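Local coordinates for protein PT26-6P (Thermococcus sp., PDB 2WB7) that is of unknown function but is encoded by a mobile extrachromosomal element of Euryarchaea and combines two immunoglobulin-like domains with a helical domain, at residues 1-13 / 475-487. Sequence-based numbering, arbitrary orientation.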
loop_
_atom_site.group_PDB
_atom_site.type_symbol
_atom_site.label_atom_id
_atom_site.label_comp_id
_atom_site.label_asym_id
_atom_site.label_seq_id
_atom_site.Cartn_x
_atom_site.Cartn_y
_atom_site.Cartn_z
HETATM N N MSE A 1 -3.036 -4.195 34.662
HETATM C CA MSE A 1 -4.263 -3.565 35.230
HETATM C C MSE A 1 -5.544 -4.162 34.614
HETATM O O MSE A 1 -5.538 -5.296 34.137
HETATM C CB MSE A 1 -4.216 -2.042 35.058
HETATM C CG MSE A 1 -3.609 -1.272 36.248
HETATM SE SE MSE A 1 -1.693 -1.587 36.659
HETATM C CE MSE A 1 -0.805 -0.773 35.111
ATOM N N ASN A 2 -6.628 -3.392 34.597
ATOM C CA ASN A 2 -7.972 -3.948 34.374
ATOM C C ASN A 2 -8.575 -3.808 32.964
ATOM O O ASN A 2 -8.057 -3.105 32.103
ATOM C CB ASN A 2 -8.932 -3.302 35.364
ATOM C CG ASN A 2 -9.123 -1.835 35.082
ATOM O OD1 ASN A 2 -9.893 -1.454 34.198
ATOM N ND2 ASN A 2 -8.391 -0.995 35.803
ATOM N N ALA A 3 -9.699 -4.483 32.759
ATOM C CA ALA A 3 -10.440 -4.389 31.519
ATOM C C ALA A 3 -11.525 -3.340 31.663
ATOM O O ALA A 3 -11.854 -2.616 30.734
ATOM C CB ALA A 3 -11.074 -5.729 31.192
ATOM N N THR A 4 -12.081 -3.259 32.851
ATOM C CA THR A 4 -13.325 -2.569 33.021
ATOM C C THR A 4 -13.166 -1.049 33.106
ATOM O O THR A 4 -13.926 -0.300 32.489
ATOM C CB THR A 4 -14.076 -3.166 34.210
ATOM O OG1 THR A 4 -15.342 -2.522 34.351
ATOM C CG2 THR A 4 -13.243 -3.034 35.501
ATOM N N ILE A 5 -12.161 -0.577 33.831
ATOM C CA ILE A 5 -11.916 0.865 33.905
ATOM C C ILE A 5 -10.976 1.389 32.816
ATOM O O ILE A 5 -11.219 2.448 32.246
ATOM C CB ILE A 5 -11.367 1.256 35.284
ATOM C CG1 ILE A 5 -12.395 0.900 36.351
ATOM C CG2 ILE A 5 -10.998 2.743 35.334
ATOM C CD1 ILE A 5 -11.975 1.307 37.722
ATOM N N ASN A 6 -9.916 0.630 32.537
ATOM C CA ASN A 6 -8.869 1.020 31.592
ATOM C C ASN A 6 -9.039 0.481 30.184
ATOM O O ASN A 6 -8.438 0.988 29.242
ATOM C CB ASN A 6 -7.516 0.553 32.108
ATOM C CG ASN A 6 -6.893 1.547 33.047
ATOM O OD1 ASN A 6 -7.540 2.034 33.984
ATOM N ND2 ASN A 6 -5.626 1.873 32.797
ATOM N N ASP A 7 -9.826 -0.577 30.052
ATOM C CA ASP A 7 -10.001 -1.224 28.768
ATOM C C ASP A 7 -8.680 -1.788 28.245
ATOM O O ASP A 7 -8.394 -1.723 27.061
ATOM C CB ASP A 7 -10.619 -0.240 27.790
ATOM C CG ASP A 7 -11.805 0.488 28.389
ATOM O OD1 ASP A 7 -12.866 -0.144 28.584
ATOM O OD2 ASP A 7 -11.675 1.693 28.680
ATOM N N ASP A 8 -7.888 -2.367 29.142
ATOM C CA ASP A 8 -6.680 -3.089 28.764
ATOM C C ASP A 8 -6.995 -4.385 28.025
ATOM O O ASP A 8 -6.095 -5.102 27.614
ATOM C CB ASP A 8 -5.845 -3.403 29.998
ATOM C CG ASP A 8 -5.162 -2.170 30.566
ATOM O OD1 ASP A 8 -4.495 -1.464 29.772
ATOM O OD2 ASP A 8 -5.281 -1.906 31.796
ATOM N N ASP A 9 -8.270 -4.699 27.861
ATOM C CA ASP A 9 -8.633 -5.898 27.117
ATOM C C ASP A 9 -8.856 -5.584 25.646
ATOM O O ASP A 9 -9.017 -6.488 24.830
ATOM C CB ASP A 9 -9.861 -6.594 27.722
ATOM C CG ASP A 9 -11.091 -5.683 27.813
ATOM O OD1 ASP A 9 -12.204 -6.197 27.623
ATOM O OD2 ASP A 9 -10.969 -4.471 28.099
ATOM N N ILE A 10 -8.864 -4.301 25.307
ATOM C CA ILE A 10 -9.031 -3.902 23.915
ATOM C C ILE A 10 -7.744 -4.179 23.145
ATOM O O ILE A 10 -6.665 -3.696 23.499
ATOM C CB ILE A 10 -9.419 -2.419 23.776
ATOM C CG1 ILE A 10 -10.747 -2.164 24.493
ATOM C CG2 ILE A 10 -9.482 -2.022 22.310
ATOM C CD1 ILE A 10 -11.234 -0.743 24.441
ATOM N N ASP A 11 -7.863 -4.964 22.086
ATOM C CA ASP A 11 -6.691 -5.386 21.352
ATOM C C ASP A 11 -5.891 -4.218 20.804
ATOM O O ASP A 11 -4.672 -4.272 20.718
ATOM C CB ASP A 11 -7.093 -6.339 20.246
ATOM C CG ASP A 11 -6.239 -7.552 20.246
ATOM O OD1 ASP A 11 -5.143 -7.470 19.655
ATOM O OD2 ASP A 11 -6.627 -8.559 20.893
ATOM N N ASP A 12 -6.585 -3.157 20.432
ATOM C CA ASP A 12 -5.921 -1.969 19.945
ATOM C C ASP A 12 -5.054 -1.377 21.042
ATOM O O ASP A 12 -3.967 -0.902 20.777
ATOM C CB ASP A 12 -6.944 -0.945 19.474
ATOM C CG ASP A 12 -7.819 -1.467 18.355
ATOM O OD1 ASP A 12 -9.054 -1.257 18.412
ATOM O OD2 ASP A 12 -7.268 -2.085 17.412
ATOM N N VAL A 13 -5.531 -1.434 22.278
ATOM C CA VAL A 13 -4.798 -0.857 23.392
ATOM C C VAL A 13 -3.522 -1.653 23.640
ATOM O O VAL A 13 -2.496 -1.083 24.002
ATOM C CB VAL A 13 -5.663 -0.787 24.687
ATOM C CG1 VAL A 13 -4.840 -0.316 25.874
ATOM C CG2 VAL A 13 -6.861 0.131 24.479
ATOM N N LEU A 475 -18.401 -7.002 37.317
ATOM C CA LEU A 475 -17.408 -6.455 36.410
ATOM C C LEU A 475 -17.752 -6.794 34.964
ATOM O O LEU A 475 -17.821 -5.899 34.112
ATOM C CB LEU A 475 -16.012 -6.976 36.753
ATOM C CG LEU A 475 -15.376 -6.419 38.031
ATOM C CD1 LEU A 475 -13.907 -6.842 38.112
ATOM C CD2 LEU A 475 -15.529 -4.891 38.126
ATOM N N ASN A 476 -17.999 -8.080 34.694
ATOM C CA ASN A 476 -18.233 -8.513 33.323
ATOM C C ASN A 476 -19.375 -7.793 32.640
ATOM O O ASN A 476 -19.259 -7.400 31.484
ATOM C CB ASN A 476 -18.441 -10.009 33.252
ATOM C CG ASN A 476 -17.155 -10.773 33.400
ATOM O OD1 ASN A 476 -16.072 -10.198 33.348
ATOM N ND2 ASN A 476 -17.262 -12.075 33.611
ATOM N N TYR A 477 -20.474 -7.607 33.354
ATOM C CA TYR A 477 -21.607 -6.920 32.770
ATOM C C TYR A 477 -21.345 -5.426 32.560
ATOM O O TYR A 477 -21.802 -4.842 31.565
ATOM C CB TYR A 477 -22.856 -7.114 33.625
ATOM C CG TYR A 477 -23.676 -8.336 33.264
ATOM C CD1 TYR A 477 -24.317 -8.422 32.031
ATOM C CD2 TYR A 477 -23.837 -9.390 34.164
ATOM C CE1 TYR A 477 -25.082 -9.522 31.692
ATOM C CE2 TYR A 477 -24.606 -10.491 33.840
ATOM C CZ TYR A 477 -25.232 -10.548 32.603
ATOM O OH TYR A 477 -25.994 -11.641 32.258
ATOM N N LEU A 478 -20.626 -4.800 33.491
ATOM C CA LEU A 478 -20.246 -3.405 33.303
ATOM C C LEU A 478 -19.351 -3.293 32.075
ATOM O O LEU A 478 -19.521 -2.412 31.235
ATOM C CB LEU A 478 -19.518 -2.864 34.525
ATOM C CG LEU A 478 -20.389 -2.587 35.745
ATOM C CD1 LEU A 478 -19.507 -2.054 36.864
ATOM C CD2 LEU A 478 -21.519 -1.625 35.380
ATOM N N ASN A 479 -18.411 -4.217 31.952
ATOM C CA ASN A 479 -17.523 -4.205 30.819
ATOM C C ASN A 479 -18.228 -4.473 29.480
ATOM O O ASN A 479 -17.962 -3.781 28.489
ATOM C CB ASN A 479 -16.361 -5.154 31.036
ATOM C CG ASN A 479 -15.232 -4.869 30.098
ATOM O OD1 ASN A 479 -14.848 -5.717 29.289
ATOM N ND2 ASN A 479 -14.720 -3.647 30.151
ATOM N N ALA A 480 -19.122 -5.461 29.448
ATOM C CA ALA A 480 -19.936 -5.689 28.258
ATOM C C ALA A 480 -20.682 -4.414 27.945
ATOM O O ALA A 480 -20.704 -3.959 26.808
ATOM C CB ALA A 480 -20.916 -6.854 28.453
ATOM N N ALA A 481 -21.292 -3.829 28.957
ATOM C CA ALA A 481 -22.054 -2.615 28.753
ATOM C C ALA A 481 -21.189 -1.466 28.194
ATOM O O ALA A 481 -21.626 -0.696 27.337
ATOM C CB ALA A 481 -22.741 -2.207 30.052
ATOM N N LYS A 482 -19.955 -1.368 28.668
ATOM C CA LYS A 482 -19.057 -0.322 28.199
ATOM C C LYS A 482 -18.701 -0.450 26.706
ATOM O O LYS A 482 -18.792 0.528 25.934
ATOM C CB LYS A 482 -17.786 -0.353 29.023
ATOM C CG LYS A 482 -17.063 0.962 29.060
ATOM C CD LYS A 482 -15.790 0.813 29.839
ATOM C CE LYS A 482 -15.005 2.098 29.888
ATOM N NZ LYS A 482 -13.629 1.751 30.367
ATOM N N LYS A 483 -18.297 -1.657 26.309
ATOM C CA LYS A 483 -17.932 -1.928 24.923
ATOM C C LYS A 483 -19.130 -1.833 23.995
ATOM O O LYS A 483 -18.987 -1.412 22.844
ATOM C CB LYS A 483 -17.311 -3.306 24.777
ATOM C CG LYS A 483 -16.380 -3.687 25.885
ATOM C CD LYS A 483 -15.186 -2.787 26.018
ATOM C CE LYS A 483 -14.017 -3.600 26.586
ATOM N NZ LYS A 483 -13.344 -2.935 27.732
ATOM N N HIS A 484 -20.301 -2.254 24.473
ATOM C CA HIS A 484 -21.522 -2.067 23.691
ATOM C C HIS A 484 -21.748 -0.584 23.428
ATOM O O HIS A 484 -22.097 -0.210 22.314
ATOM C CB HIS A 484 -22.767 -2.693 24.352
ATOM C CG HIS A 484 -22.909 -4.169 24.123
ATOM N ND1 HIS A 484 -22.783 -4.749 22.877
ATOM C CD2 HIS A 484 -23.178 -5.183 24.981
ATOM C CE1 HIS A 484 -22.956 -6.056 22.980
ATOM N NE2 HIS A 484 -23.185 -6.345 24.248
ATOM N N GLU A 485 -21.550 0.270 24.431
ATOM C CA GLU A 485 -21.722 1.702 24.189
ATOM C C GLU A 485 -20.709 2.225 23.169
ATOM O O GLU A 485 -21.028 3.097 22.354
ATOM C CB GLU A 485 -21.645 2.545 25.463
ATOM C CG GLU A 485 -22.195 3.939 25.205
ATOM C CD GLU A 485 -21.630 5.046 26.113
ATOM O OE1 GLU A 485 -20.936 4.726 27.099
ATOM O OE2 GLU A 485 -21.905 6.246 25.818
HETATM N N MSE A 486 -19.491 1.690 23.229
HETATM C CA MSE A 486 -18.428 2.061 22.303
HETATM C C MSE A 486 -18.777 1.652 20.873
HETATM O O MSE A 486 -18.577 2.421 19.919
HETATM C CB MSE A 486 -17.129 1.404 22.737
HETATM C CG MSE A 486 -16.509 2.018 23.993
HETATM SE SE MSE A 486 -15.167 0.803 24.749
HETATM C CE MSE A 486 -14.173 1.973 25.943
ATOM N N ALA A 487 -19.313 0.434 20.741
ATOM C CA ALA A 487 -19.798 -0.097 19.474
ATOM C C ALA A 487 -20.904 0.785 18.890
ATOM O O ALA A 487 -20.843 1.205 17.740
ATOM C CB ALA A 487 -20.288 -1.490 19.685
#
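A salt-bridge network of Asp7 and Asp9 with Lys482 and Lys483 ties the N-terminal loop 1-13 to helix 471-499 of the helical domain, joining regions 462 residues apart in sequence. Asp7 is central to it. Both oxygens of its carboxylate grip Lys482 NZ, Asp7 OD2 at 2.6 Å and Asp7 OD1 at 2.7 Å, from the syn side and about 20° out of plane. Lys483 NZ takes the anti lone pair of Asp7 OD1 at 3.0 Å, and its second bridge uses the syn lone pair of Asp9 OD2. Lys482 reaches the loop because CG lies opposite the backbone N (chi1 -155°) and the chain beyond is extended; its NZ also bonds Thr4 O at 3.0 Å, from above the carbonyl plane. A leucine in place of Asp7 would probably leave both ammonium groups short of a shared counter-charge, although Lys482 also pairs with Asp393. Two apolar contacts flank the charges: Thr4 CG2 lies 3.9 Å from Leu475 CD2, with Val396 and Ile400 of helix 393-404 against the same threonine, and SE of selenomethionine Met486 lies 4.2 Å from Ile10 CD1. The Met486 CE methyl is set against the carboxylate, 3.6 Å from Asp7 OD1.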